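Local coordinates for protein thiol-activated cytolysin (PDB 6NAL) that probably forms pores in target cell membranes as a cholesterol-dependent cytolysin of a Gram-negative bacterium, at residues Thr181-Phe193 with Lys251-Cys265. Residues are numbered along the deposited sequence; the frame is centred on the assembly and turned at random.
Sequences TRAEKKSVYLIRF and KLSSTELETTIKGTC
The ring of Tyr-189 packs against Ile-261, CE2 3.6 Å from CG2, while the tyrosine CB rests against Leu-257 CD2. This is the helix-on-sheet layer of the cytolysin's central antiparallel sheet: strand 187-202 pairs with strands 147-152 and 232-250, and helix 254-264 runs over one face of it, its axis 29° from that of 187-193. Side chains alternate along the strand, and those of Ser-187, Tyr-189 and Ile-191 start out toward the helix. CG of Tyr-189 stands opposite the backbone N (chi1 -168°), and the side chain passes Ile-261 in the opposite direction. Two residues on, Ile-191 CD1 touches both Ile-261 CG2 and Cys-265 SG, the sulfur at 3.4 Å; Phe-248 touches both isoleucines.

Further out, the side chain of Glu-258 crosses that of Tyr-189 at about a right angle; OE2 lies at the ring edge, near its plane, 4.0 Å from CE1, and the carboxylate plane is turned 61° from the ring. Lys-262 NZ forms a salt bridge to that OE2 at 2.7 Å, and its bent chain brings CE past the tyrosine hydroxyl, which hydrogen-bonds to Ser-150.

At the helix start, where Ser-253 is the N-cap, its OG accepting from Glu-256 N, the contact turns polar. Ser-187 OG sits over Leu-257 CD2 and gives a weak hydrogen bond to Leu-252 O. At the solvent-exposed end Lys-251 crosses Lys-186, CG to CG, and both join poorly ordered Glu-184 in a salt-bridge network: OE1 meets Lys-251 NZ at 3.3 Å, the hydrogen bond weak, and Lys-186 NZ at a long 3.6 Å.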
ATOM      1  N   THR A 181     -15.487 -20.401  11.907  1.00 76.90           N
ATOM      2  CA  THR A 181     -15.086 -19.007  12.066  1.00 72.14           C
ATOM      3  C   THR A 181     -15.149 -18.258  10.746  1.00 71.65           C
ATOM      4  O   THR A 181     -15.579 -17.102  10.709  1.00 64.03           O
ATOM      5  CB  THR A 181     -13.675 -18.937  12.662  1.00 65.49           C
ATOM      6  OG1 THR A 181     -13.753 -19.111  14.083  1.00 77.65           O
ATOM      7  CG2 THR A 181     -13.036 -17.621  12.398  1.00 69.06           C
ATOM      8  N   ARG A 182     -14.689 -18.875   9.658  1.00 74.84           N
ATOM      9  CA  ARG A 182     -14.771 -18.200   8.365  1.00 77.73           C
ATOM     10  C   ARG A 182     -16.184 -18.276   7.801  1.00 74.02           C
ATOM     11  O   ARG A 182     -16.594 -17.372   7.072  1.00 75.99           O
ATOM     12  CB  ARG A 182     -13.725 -18.766   7.394  1.00 79.12           C
ATOM     13  CG  ARG A 182     -14.082 -20.041   6.649  1.00 84.25           C
ATOM     14  CD  ARG A 182     -12.851 -20.574   5.869  1.00 90.89           C
ATOM     15  NE  ARG A 182     -11.623 -20.606   6.676  1.00 96.76           N
ATOM     16  CZ  ARG A 182     -10.407 -20.275   6.240  1.00 88.20           C
ATOM     17  NH1 ARG A 182     -10.222 -19.877   4.978  1.00 83.08           N
ATOM     18  NH2 ARG A 182      -9.373 -20.345   7.074  1.00 72.11           N
ATOM     19  N   ALA A 183     -16.962 -19.302   8.178  1.00 83.73           N
ATOM     20  CA  ALA A 183     -18.366 -19.368   7.766  1.00 87.04           C
ATOM     21  C   ALA A 183     -19.164 -18.186   8.317  1.00 85.04           C
ATOM     22  O   ALA A 183     -20.123 -17.731   7.687  1.00 93.78           O
ATOM     23  CB  ALA A 183     -18.994 -20.697   8.219  1.00 79.06           C
ATOM     24  N   GLU A 184     -18.838 -17.722   9.513  1.00 80.90           N
ATOM     25  CA  GLU A 184     -19.332 -16.439   9.991  1.00 87.71           C
ATOM     26  C   GLU A 184     -18.339 -15.433   9.430  1.00 82.23           C
ATOM     27  O   GLU A 184     -17.489 -15.821   8.644  1.00 81.38           O
ATOM     28  CB  GLU A 184     -19.452 -16.458  11.495  1.00 85.80           C
ATOM     29  CG  GLU A 184     -20.466 -17.499  11.905  1.00 94.68           C
ATOM     30  CD  GLU A 184     -20.844 -17.383  13.362  1.00106.40           C
ATOM     31  OE1 GLU A 184     -21.085 -16.241  13.824  1.00107.23           O
ATOM     32  OE2 GLU A 184     -20.890 -18.432  14.049  1.00102.54           O
ATOM     33  N   LYS A 185     -18.385 -14.151   9.761  1.00 75.61           N
ATOM     34  CA  LYS A 185     -17.384 -13.308   9.109  1.00 79.50           C
ATOM     35  C   LYS A 185     -16.196 -12.995  10.051  1.00 73.66           C
ATOM     36  O   LYS A 185     -15.683 -11.881  10.047  1.00 75.48           O
ATOM     37  CB  LYS A 185     -18.040 -12.029   8.547  1.00104.13           C
ATOM     38  CG  LYS A 185     -17.529 -11.890   7.073  1.00110.37           C
ATOM     39  CD  LYS A 185     -17.940 -10.546   6.482  1.00109.20           C
ATOM     40  CE  LYS A 185     -17.045  -9.424   6.973  1.00110.96           C
ATOM     41  NZ  LYS A 185     -17.361  -8.148   6.277  1.00117.39           N
ATOM     42  N   LYS A 186     -15.826 -13.940  10.928  1.00 67.85           N
ATOM     43  CA  LYS A 186     -14.931 -13.709  12.060  1.00 56.21           C
ATOM     44  C   LYS A 186     -13.458 -13.872  11.690  1.00 44.22           C
ATOM     45  O   LYS A 186     -13.080 -14.691  10.850  1.00 52.39           O
ATOM     46  CB  LYS A 186     -15.297 -14.689  13.182  1.00 67.64           C
ATOM     47  CG  LYS A 186     -16.581 -14.375  13.973  1.00 71.03           C
ATOM     48  CD  LYS A 186     -16.824 -15.432  15.052  1.00 72.09           C
ATOM     49  CE  LYS A 186     -18.211 -15.347  15.627  1.00 77.17           C
ATOM     50  NZ  LYS A 186     -18.508 -16.607  16.362  1.00 85.59           N
ATOM     51  N   SER A 187     -12.636 -13.068  12.338  1.00 46.02           N
ATOM     52  CA  SER A 187     -11.187 -13.149  12.310  1.00 43.63           C
ATOM     53  C   SER A 187     -10.662 -13.460  13.705  1.00 44.00           C
ATOM     54  O   SER A 187     -11.385 -13.325  14.710  1.00 40.68           O
ATOM     55  CB  SER A 187     -10.586 -11.832  11.810  1.00 52.42           C
ATOM     56  OG  SER A 187     -10.834 -10.783  12.740  1.00 59.12           O
ATOM     57  N   VAL A 188      -9.396 -13.903  13.762  1.00 43.48           N
ATOM     58  CA  VAL A 188      -8.811 -14.400  15.011  1.00 33.39           C
ATOM     59  C   VAL A 188      -7.421 -13.818  15.223  1.00 32.74           C
ATOM     60  O   VAL A 188      -6.557 -13.900  14.351  1.00 30.78           O
ATOM     61  CB  VAL A 188      -8.734 -15.941  15.044  1.00 40.83           C
ATOM     62  CG1 VAL A 188      -8.138 -16.442  16.339  1.00 42.94           C
ATOM     63  CG2 VAL A 188     -10.098 -16.590  14.796  1.00 47.17           C
ATOM     64  N   TYR A 189      -7.181 -13.298  16.403  1.00 32.39           N
ATOM     65  CA  TYR A 189      -5.855 -12.883  16.802  1.00 37.53           C
ATOM     66  C   TYR A 189      -5.392 -13.655  18.044  1.00 35.91           C
ATOM     67  O   TYR A 189      -6.137 -13.811  19.012  1.00 30.94           O
ATOM     68  CB  TYR A 189      -5.895 -11.378  17.056  1.00 26.77           C
ATOM     69  CG  TYR A 189      -4.557 -10.748  17.211  1.00 34.14           C
ATOM     70  CD1 TYR A 189      -3.827 -10.361  16.125  1.00 40.63           C
ATOM     71  CD2 TYR A 189      -4.019 -10.562  18.435  1.00 26.58           C
ATOM     72  CE1 TYR A 189      -2.578  -9.791  16.252  1.00 42.99           C
ATOM     73  CE2 TYR A 189      -2.757  -9.963  18.585  1.00 39.51           C
ATOM     74  CZ  TYR A 189      -2.042  -9.592  17.481  1.00 40.88           C
ATOM     75  OH  TYR A 189      -0.798  -9.025  17.610  1.00 51.30           O
ATOM     76  N   LEU A 190      -4.135 -14.057  18.054  1.00 38.79           N
ATOM     77  CA  LEU A 190      -3.643 -14.911  19.132  1.00 31.13           C
ATOM     78  C   LEU A 190      -2.370 -14.390  19.764  1.00 28.01           C
ATOM     79  O   LEU A 190      -1.395 -14.095  19.074  1.00 33.51           O
ATOM     80  CB  LEU A 190      -3.392 -16.319  18.637  1.00 35.39           C
ATOM     81  CG  LEU A 190      -3.398 -17.383  19.736  1.00 38.44           C
ATOM     82  CD1 LEU A 190      -4.808 -17.669  20.149  1.00 42.15           C
ATOM     83  CD2 LEU A 190      -2.716 -18.640  19.174  1.00 34.80           C
ATOM     84  N   ILE A 191      -2.372 -14.323  21.086  1.00 35.29           N
ATOM     85  CA  ILE A 191      -1.207 -13.955  21.872  1.00 32.63           C
ATOM     86  C   ILE A 191      -0.808 -15.144  22.730  1.00 27.18           C
ATOM     87  O   ILE A 191      -1.662 -15.813  23.320  1.00 31.90           O
ATOM     88  CB  ILE A 191      -1.529 -12.726  22.752  1.00 31.89           C
ATOM     89  CG1 ILE A 191      -1.849 -11.511  21.878  1.00 39.67           C
ATOM     90  CG2 ILE A 191      -0.388 -12.379  23.713  1.00 34.10           C
ATOM     91  CD1 ILE A 191      -2.374 -10.347  22.664  1.00 43.28           C
ATOM     92  N   ARG A 192       0.496 -15.355  22.856  1.00 26.21           N
ATOM     93  CA  ARG A 192       1.032 -16.347  23.753  1.00 35.27           C
ATOM     94  C   ARG A 192       2.114 -15.765  24.632  1.00 30.64           C
ATOM     95  O   ARG A 192       3.077 -15.206  24.123  1.00 33.99           O
ATOM     96  CB  ARG A 192       1.627 -17.506  22.989  1.00 35.78           C
ATOM     97  CG  ARG A 192       1.937 -18.634  23.881  1.00 34.53           C
ATOM     98  CD  ARG A 192       2.791 -19.682  23.239  1.00 41.34           C
ATOM     99  NE  ARG A 192       3.979 -19.118  22.631  1.00 35.83           N
ATOM    100  CZ  ARG A 192       4.859 -19.833  21.953  1.00 36.57           C
ATOM    101  NH1 ARG A 192       4.654 -21.144  21.842  1.00 44.84           N
ATOM    102  NH2 ARG A 192       5.917 -19.245  21.397  1.00 47.67           N
ATOM    103  N   PHE A 193       1.984 -15.972  25.939  1.00 35.67           N
ATOM    104  CA  PHE A 193       3.046 -15.726  26.913  1.00 39.68           C
ATOM    105  C   PHE A 193       3.666 -17.056  27.306  1.00 34.15           C
ATOM    106  O   PHE A 193       2.945 -17.961  27.723  1.00 37.94           O
ATOM    107  CB  PHE A 193       2.499 -15.045  28.169  1.00 37.01           C
ATOM    108  CG  PHE A 193       1.928 -13.665  27.923  1.00 34.33           C
ATOM    109  CD1 PHE A 193       0.651 -13.514  27.464  1.00 30.40           C
ATOM    110  CD2 PHE A 193       2.679 -12.552  28.181  1.00 40.37           C
ATOM    111  CE1 PHE A 193       0.111 -12.288  27.239  1.00 36.41           C
ATOM    112  CE2 PHE A 193       2.160 -11.314  27.970  1.00 40.24           C
ATOM    113  CZ  PHE A 193       0.855 -11.173  27.483  1.00 37.06           C
ATOM    114  N   LYS A 251     -16.031 -10.096  14.698  1.00 60.09           N
ATOM    115  CA  LYS A 251     -16.515  -9.913  13.333  1.00 58.75           C
ATOM    116  C   LYS A 251     -15.860  -8.717  12.653  1.00 51.13           C
ATOM    117  O   LYS A 251     -15.976  -8.584  11.429  1.00 58.28           O
ATOM    118  CB  LYS A 251     -18.043  -9.810  13.338  1.00 65.20           C
ATOM    119  CG  LYS A 251     -18.695 -11.185  13.518  1.00 66.72           C
ATOM    120  CD  LYS A 251     -20.185 -11.114  13.438  1.00 74.28           C
ATOM    121  CE  LYS A 251     -20.761 -12.187  12.456  1.00 99.45           C
ATOM    122  NZ  LYS A 251     -21.738 -13.127  13.105  1.00102.00           N
ATOM    123  N   LEU A 252     -15.219  -7.826  13.418  1.00 52.48           N
ATOM    124  CA  LEU A 252     -14.341  -6.811  12.846  1.00 52.57           C
ATOM    125  C   LEU A 252     -13.401  -7.388  11.798  1.00 54.31           C
ATOM    126  O   LEU A 252     -13.164  -8.600  11.766  1.00 57.86           O
ATOM    127  CB  LEU A 252     -13.456  -6.146  13.895  1.00 49.77           C
ATOM    128  CG  LEU A 252     -14.061  -5.455  15.113  1.00 67.38           C
ATOM    129  CD1 LEU A 252     -13.003  -5.041  16.164  1.00 58.23           C
ATOM    130  CD2 LEU A 252     -14.874  -4.254  14.636  1.00 60.05           C
ATOM    131  N   SER A 253     -12.866  -6.532  10.932  1.00 48.52           N
ATOM    132  CA  SER A 253     -11.882  -6.952   9.951  1.00 48.95           C
ATOM    133  C   SER A 253     -10.564  -7.321  10.630  1.00 52.51           C
ATOM    134  O   SER A 253     -10.240  -6.817  11.714  1.00 43.25           O
ATOM    135  CB  SER A 253     -11.638  -5.817   8.982  1.00 40.56           C
ATOM    136  OG  SER A 253     -10.907  -4.798   9.652  1.00 44.73           O
ATOM    137  N   SER A 254      -9.793  -8.195   9.961  1.00 44.98           N
ATOM    138  CA  SER A 254      -8.452  -8.529  10.423  1.00 45.12           C
ATOM    139  C   SER A 254      -7.659  -7.280  10.767  1.00 38.63           C
ATOM    140  O   SER A 254      -6.936  -7.235  11.761  1.00 42.93           O
ATOM    141  CB  SER A 254      -7.699  -9.314   9.353  1.00 34.43           C
ATOM    142  OG  SER A 254      -8.545 -10.233   8.745  1.00 62.39           O
ATOM    143  N   THR A 255      -7.705  -6.287   9.889  1.00 42.06           N
ATOM    144  CA  THR A 255      -6.853  -5.120  10.062  1.00 34.06           C
ATOM    145  C   THR A 255      -7.273  -4.341  11.299  1.00 44.87           C
ATOM    146  O   THR A 255      -6.427  -3.875  12.073  1.00 42.20           O
ATOM    147  CB  THR A 255      -6.924  -4.230   8.821  1.00 45.93           C
ATOM    148  OG1 THR A 255      -6.428  -4.950   7.670  1.00 47.70           O
ATOM    149  CG2 THR A 255      -6.147  -2.944   9.072  1.00 35.18           C
ATOM    150  N   GLU A 256      -8.587  -4.188  11.493  1.00 48.77           N
ATOM    151  CA  GLU A 256      -9.092  -3.441  12.636  1.00 52.44           C
ATOM    152  C   GLU A 256      -8.966  -4.263  13.921  1.00 44.57           C
ATOM    153  O   GLU A 256      -8.664  -3.704  14.977  1.00 41.96           O
ATOM    154  CB  GLU A 256     -10.544  -2.997  12.382  1.00 49.47           C
ATOM    155  CG  GLU A 256     -10.860  -1.594  12.927  1.00 73.12           C
ATOM    156  CD  GLU A 256     -11.843  -0.809  12.053  1.00 82.08           C
ATOM    157  OE1 GLU A 256     -12.779  -1.459  11.519  1.00 73.68           O
ATOM    158  OE2 GLU A 256     -11.680   0.442  11.905  1.00 75.33           O
ATOM    159  N   LEU A 257      -9.156  -5.584  13.856  1.00 37.53           N
ATOM    160  CA  LEU A 257      -8.870  -6.411  15.032  1.00 46.60           C
ATOM    161  C   LEU A 257      -7.402  -6.270  15.450  1.00 40.74           C
ATOM    162  O   LEU A 257      -7.102  -5.924  16.597  1.00 47.22           O
ATOM    163  CB  LEU A 257      -9.236  -7.875  14.755  1.00 42.61           C
ATOM    164  CG  LEU A 257      -9.089  -8.859  15.925  1.00 44.62           C
ATOM    165  CD1 LEU A 257     -10.021  -8.487  17.073  1.00 51.75           C
ATOM    166  CD2 LEU A 257      -9.377 -10.253  15.516  1.00 43.86           C
ATOM    167  N   GLU A 258      -6.470  -6.460  14.514  1.00 43.20           N
ATOM    168  CA  GLU A 258      -5.049  -6.367  14.853  1.00 38.11           C
ATOM    169  C   GLU A 258      -4.691  -4.989  15.402  1.00 49.27           C
ATOM    170  O   GLU A 258      -3.936  -4.879  16.375  1.00 52.74           O
ATOM    171  CB  GLU A 258      -4.203  -6.722  13.621  1.00 41.57           C
ATOM    172  CG  GLU A 258      -2.682  -6.558  13.795  1.00 47.78           C
ATOM    173  CD  GLU A 258      -1.857  -7.290  12.730  1.00 61.25           C
ATOM    174  OE1 GLU A 258      -2.210  -7.198  11.525  1.00 70.45           O
ATOM    175  OE2 GLU A 258      -0.847  -7.947  13.100  1.00 64.40           O
ATOM    176  N   THR A 259      -5.222  -3.918  14.803  1.00 42.31           N
ATOM    177  CA  THR A 259      -4.873  -2.592  15.294  1.00 47.89           C
ATOM    178  C   THR A 259      -5.411  -2.333  16.700  1.00 40.38           C
ATOM    179  O   THR A 259      -4.755  -1.661  17.496  1.00 40.23           O
ATOM    180  CB  THR A 259      -5.399  -1.514  14.347  1.00 41.67           C
ATOM    181  OG1 THR A 259      -4.869  -1.755  13.043  1.00 50.64           O
ATOM    182  CG2 THR A 259      -4.987  -0.097  14.858  1.00 40.66           C
ATOM    183  N   THR A 260      -6.647  -2.752  16.974  1.00 37.65           N
ATOM    184  CA  THR A 260      -7.240  -2.526  18.285  1.00 47.55           C
ATOM    185  C   THR A 260      -6.457  -3.270  19.364  1.00 51.73           C
ATOM    186  O   THR A 260      -6.086  -2.689  20.391  1.00 47.56           O
ATOM    187  CB  THR A 260      -8.722  -2.945  18.254  1.00 46.27           C
ATOM    188  OG1 THR A 260      -9.356  -2.360  17.111  1.00 53.89           O
ATOM    189  CG2 THR A 260      -9.445  -2.402  19.498  1.00 60.46           C
ATOM    190  N   ILE A 261      -6.189  -4.560  19.133  1.00 44.84           N
ATOM    191  CA  ILE A 261      -5.435  -5.348  20.096  1.00 42.78           C
ATOM    192  C   ILE A 261      -4.004  -4.838  20.223  1.00 50.57           C
ATOM    193  O   ILE A 261      -3.386  -4.962  21.290  1.00 50.90           O
ATOM    194  CB  ILE A 261      -5.410  -6.843  19.703  1.00 42.52           C
ATOM    195  CG1 ILE A 261      -6.792  -7.436  19.548  1.00 40.29           C
ATOM    196  CG2 ILE A 261      -4.599  -7.679  20.750  1.00 42.76           C
ATOM    197  CD1 ILE A 261      -7.675  -7.068  20.686  1.00 49.54           C
ATOM    198  N   LYS A 262      -3.398  -4.395  19.118  1.00 47.64           N
ATOM    199  CA  LYS A 262      -1.992  -3.996  19.205  1.00 54.40           C
ATOM    200  C   LYS A 262      -1.832  -2.728  20.024  1.00 52.11           C
ATOM    201  O   LYS A 262      -0.737  -2.448  20.512  1.00 56.44           O
ATOM    202  CB  LYS A 262      -1.380  -3.801  17.812  1.00 51.74           C
ATOM    203  CG  LYS A 262      -0.763  -5.064  17.212  1.00 53.24           C
ATOM    204  CD  LYS A 262       0.613  -4.827  16.614  1.00 61.09           C
ATOM    205  CE  LYS A 262       1.278  -6.131  16.166  1.00 75.24           C
ATOM    206  NZ  LYS A 262       0.677  -6.721  14.909  1.00 83.29           N
ATOM    207  N   GLY A 263      -2.910  -1.998  20.237  1.00 42.93           N
ATOM    208  CA  GLY A 263      -2.796  -0.759  20.963  1.00 60.99           C
ATOM    209  C   GLY A 263      -3.266  -0.888  22.394  1.00 58.71           C
ATOM    210  O   GLY A 263      -3.024  -0.014  23.233  1.00 59.37           O
ATOM    211  N   THR A 264      -3.958  -1.978  22.685  1.00 55.15           N
ATOM    212  CA  THR A 264      -4.445  -2.207  24.033  1.00 57.69           C
ATOM    213  C   THR A 264      -3.785  -3.397  24.709  1.00 54.09           C
ATOM    214  O   THR A 264      -3.989  -3.573  25.918  1.00 56.64           O
ATOM    215  CB  THR A 264      -5.976  -2.402  24.060  1.00 62.08           C
ATOM    216  OG1 THR A 264      -6.332  -3.601  23.374  1.00 69.38           O
ATOM    217  CG2 THR A 264      -6.702  -1.237  23.402  1.00 62.11           C
ATOM    218  N   CYS A 265      -2.992  -4.203  23.978  1.00 54.82           N
ATOM    219  CA  CYS A 265      -2.315  -5.359  24.560  1.00 50.66           C
ATOM    220  C   CYS A 265      -0.895  -5.482  24.037  1.00 51.87           C
ATOM    221  O   CYS A 265      -0.599  -5.122  22.896  1.00 66.86           O
ATOM    222  CB  CYS A 265      -3.062  -6.684  24.291  1.00 56.59           C
ATOM    223  SG  CYS A 265      -2.412  -8.141  25.236  1.00 93.10           S
TER